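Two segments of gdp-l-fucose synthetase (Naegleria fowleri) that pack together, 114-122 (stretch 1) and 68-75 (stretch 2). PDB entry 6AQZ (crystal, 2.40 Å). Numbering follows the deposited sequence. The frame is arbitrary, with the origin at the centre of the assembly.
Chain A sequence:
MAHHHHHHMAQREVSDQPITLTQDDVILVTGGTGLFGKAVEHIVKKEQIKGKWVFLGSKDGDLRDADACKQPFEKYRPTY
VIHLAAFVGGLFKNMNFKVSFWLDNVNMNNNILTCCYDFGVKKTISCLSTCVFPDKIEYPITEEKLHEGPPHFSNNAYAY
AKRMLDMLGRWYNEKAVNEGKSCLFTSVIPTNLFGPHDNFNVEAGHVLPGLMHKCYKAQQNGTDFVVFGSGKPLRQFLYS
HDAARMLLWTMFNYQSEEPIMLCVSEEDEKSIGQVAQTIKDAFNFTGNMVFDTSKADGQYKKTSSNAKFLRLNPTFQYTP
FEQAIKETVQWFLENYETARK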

# COMPACT_ATOMS: atom_id res chain seq x y z
N THR A 114 -12.07 4.57 -8.54
CA THR A 114 -11.92 4.98 -9.93
C THR A 114 -13.28 5.15 -10.60
O THR A 114 -13.51 6.14 -11.31
CB THR A 114 -11.03 3.99 -10.69
OG1 THR A 114 -9.71 4.02 -10.15
CG2 THR A 114 -10.95 4.35 -12.15
N CYS A 115 -14.20 4.22 -10.39
CA CYS A 115 -15.54 4.43 -10.91
C CYS A 115 -16.18 5.67 -10.31
O CYS A 115 -16.94 6.38 -10.99
CB CYS A 115 -16.42 3.21 -10.63
SG CYS A 115 -16.12 1.86 -11.73
N CYS A 116 -15.93 5.93 -9.03
CA CYS A 116 -16.53 7.10 -8.41
C CYS A 116 -16.08 8.36 -9.10
O CYS A 116 -16.88 9.28 -9.34
CB CYS A 116 -16.18 7.15 -6.92
SG CYS A 116 -17.08 5.97 -5.99
N TYR A 117 -14.80 8.43 -9.45
CA TYR A 117 -14.27 9.61 -10.10
C TYR A 117 -14.77 9.71 -11.54
O TYR A 117 -15.28 10.75 -11.96
CB TYR A 117 -12.75 9.59 -10.06
CG TYR A 117 -12.19 10.90 -10.48
CD1 TYR A 117 -12.20 11.97 -9.61
CD2 TYR A 117 -11.73 11.09 -11.78
CE1 TYR A 117 -11.71 13.22 -10.01
CE2 TYR A 117 -11.23 12.32 -12.19
CZ TYR A 117 -11.23 13.38 -11.30
OH TYR A 117 -10.75 14.61 -11.69
N ASP A 118 -14.64 8.62 -12.31
CA ASP A 118 -14.98 8.68 -13.73
C ASP A 118 -16.45 9.01 -13.95
O ASP A 118 -16.79 9.66 -14.94
CB ASP A 118 -14.64 7.37 -14.43
CG ASP A 118 -13.14 7.13 -14.55
OD1 ASP A 118 -12.34 8.04 -14.22
OD2 ASP A 118 -12.75 6.03 -14.99
N PHE A 119 -17.33 8.56 -13.07
CA PHE A 119 -18.76 8.81 -13.22
C PHE A 119 -19.23 10.02 -12.44
O PHE A 119 -20.44 10.26 -12.35
CB PHE A 119 -19.55 7.58 -12.78
CG PHE A 119 -19.53 6.46 -13.78
CD1 PHE A 119 -18.47 5.57 -13.83
CD2 PHE A 119 -20.58 6.29 -14.67
CE1 PHE A 119 -18.47 4.54 -14.74
CE2 PHE A 119 -20.57 5.26 -15.58
CZ PHE A 119 -19.51 4.39 -15.61
N GLY A 120 -18.30 10.82 -11.93
CA GLY A 120 -18.63 12.09 -11.30
C GLY A 120 -19.46 12.05 -10.04
O GLY A 120 -20.31 12.92 -9.83
N VAL A 121 -19.24 11.05 -9.18
CA VAL A 121 -19.92 11.02 -7.89
C VAL A 121 -19.52 12.25 -7.10
O VAL A 121 -18.34 12.62 -7.06
CB VAL A 121 -19.57 9.72 -7.15
CG1 VAL A 121 -20.18 9.72 -5.76
CG2 VAL A 121 -20.04 8.50 -7.97
N LYS A 122 -20.51 12.92 -6.50
CA LYS A 122 -20.22 14.16 -5.78
C LYS A 122 -19.40 13.88 -4.53
O LYS A 122 -18.36 14.51 -4.30
CB LYS A 122 -21.51 14.91 -5.43
CG LYS A 122 -22.35 15.40 -6.60
CD LYS A 122 -23.62 16.11 -6.10
CE LYS A 122 -24.34 16.92 -7.17
NZ LYS A 122 -24.92 16.08 -8.25
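Stretch 2 (68-75) ACKQPFEK

Stretch 2 belongs to a longer helix, kinked where Pro72, having no amide hydrogen to give, makes no bond to the turn before. It lies against the last residues, 114-118, of another helix, and against the turn that follows. The two helices run in roughly the same direction, their axes crossing at -33° and approaching to 10.2 Å. The nearest pair of CA atoms, Cys115 CA and Lys70 CA, is 6.5 Å apart.

The main bump is Phe73. Its CA-to-CB bond points toward stretch 1, and with chi1 in the m well its ring enters a hollow lined by Cys115, Cys116, Phe119 and Val121. Cys115 covers one face: its CB lies 3.4 Å from the centroid of the Phe73 ring and almost on the ring normal, a CH-pi contact, while its SG sits over the same face at 4.4 Å from that centroid. Cys116, whose CA-to-CB bond points away, still borders the ring with its backbone, Cys116 N to Phe73 CE2 being 3.8 Å, and its sulfur lies at the ring edge, Cys116 SG to Phe73 CE2 4.0 Å. Val121, beyond the turn, closes the side of the hollow, with CG2 4.2 Å from Phe73 CE2, near the ring plane.

The turn supplies part of this hollow. Phe119 is the first residue to leave helical geometry, and Gly120 follows with positive phi, a conformation that favours glycine. The backbone hydrogen bond from Val121 N to Cys116 O, 3.0 Å, ties the turn back to the helix.

Phe119 answers with a bump of its own. Phe73 CB sits over one face of its ring, 3.6 Å from the Phe119 ring centroid, so each phenylalanine ring receives a CB from the other stretch on a face. The two rings themselves meet obliquely, with centroids 5.7 Å apart and planes at 43°. At the edge of the Phe119 ring, Glu74 contributes the aliphatic part of its side chain, Glu74 CG lying 3.5 Å from Phe119 CZ.

At the Cys69 and Lys70 end, the backbones come near. Cys115 SG packs 4.0 Å from Lys70 CA and also 4.0 Å from Cys69 SG, too far for a disulfide. No hydrogen bond joins the stretches among the atoms modelled; the Lys70 side chain is built only to CB. The rule is one of shape: a large ring in a hollow made by two cysteines, a valine and a second ring.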

# COMPACT_ATOMS: atom_id res chain seq x y z
N ALA A 68 -16.78 -5.70 -14.13
CA ALA A 68 -18.00 -5.91 -13.35
C ALA A 68 -18.31 -4.72 -12.47
O ALA A 68 -19.47 -4.42 -12.19
CB ALA A 68 -17.85 -7.16 -12.49
N CYS A 69 -17.27 -4.05 -12.01
CA CYS A 69 -17.45 -2.91 -11.14
C CYS A 69 -18.15 -1.77 -11.86
O CYS A 69 -18.95 -1.04 -11.26
CB CYS A 69 -16.08 -2.49 -10.61
SG CYS A 69 -16.16 -1.31 -9.33
N LYS A 70 -17.90 -1.62 -13.16
CA LYS A 70 -18.50 -0.52 -13.90
C LYS A 70 -20.00 -0.70 -14.04
O LYS A 70 -20.73 0.29 -14.13
CB LYS A 70 -17.86 -0.39 -15.29
N GLN A 71 -20.48 -1.95 -14.03
CA GLN A 71 -21.86 -2.23 -14.44
C GLN A 71 -22.91 -1.50 -13.60
O GLN A 71 -23.81 -0.88 -14.19
CB GLN A 71 -22.07 -3.75 -14.46
CG GLN A 71 -23.43 -4.22 -14.98
CD GLN A 71 -24.49 -4.29 -13.89
OE1 GLN A 71 -24.19 -4.44 -12.70
NE2 GLN A 71 -25.76 -4.18 -14.31
N PRO A 72 -22.85 -1.49 -12.26
CA PRO A 72 -23.81 -0.66 -11.51
C PRO A 72 -23.64 0.84 -11.71
O PRO A 72 -24.64 1.57 -11.65
CB PRO A 72 -23.54 -1.04 -10.05
CG PRO A 72 -22.13 -1.60 -10.06
CD PRO A 72 -22.02 -2.32 -11.37
N PHE A 73 -22.42 1.34 -11.96
CA PHE A 73 -22.26 2.77 -12.19
C PHE A 73 -22.89 3.18 -13.51
O PHE A 73 -23.62 4.18 -13.57
CB PHE A 73 -20.79 3.16 -12.16
CG PHE A 73 -20.21 3.21 -10.77
CD1 PHE A 73 -19.84 2.04 -10.12
CD2 PHE A 73 -20.03 4.43 -10.12
CE1 PHE A 73 -19.29 2.07 -8.84
CE2 PHE A 73 -19.48 4.48 -8.84
CZ PHE A 73 -19.11 3.30 -8.20
N GLU A 74 -22.66 2.41 -14.58
CA GLU A 74 -23.32 2.73 -15.84
C GLU A 74 -24.83 2.62 -15.69
O GLU A 74 -25.57 3.43 -16.26
CB GLU A 74 -22.83 1.81 -16.97
CG GLU A 74 -21.33 1.87 -17.22
CD GLU A 74 -20.87 1.08 -18.45
OE1 GLU A 74 -21.72 0.75 -19.29
OE2 GLU A 74 -19.65 0.81 -18.57
N LYS A 75 -25.30 1.66 -14.89
CA LYS A 75 -26.73 1.40 -14.78
C LYS A 75 -27.44 2.45 -13.93
O LYS A 75 -28.49 2.96 -14.32
CB LYS A 75 -26.96 0.01 -14.20
CG LYS A 75 -28.43 -0.33 -13.94
CD LYS A 75 -28.72 -1.78 -14.28
CE LYS A 75 -30.15 -2.18 -13.96
NZ LYS A 75 -30.27 -2.65 -12.55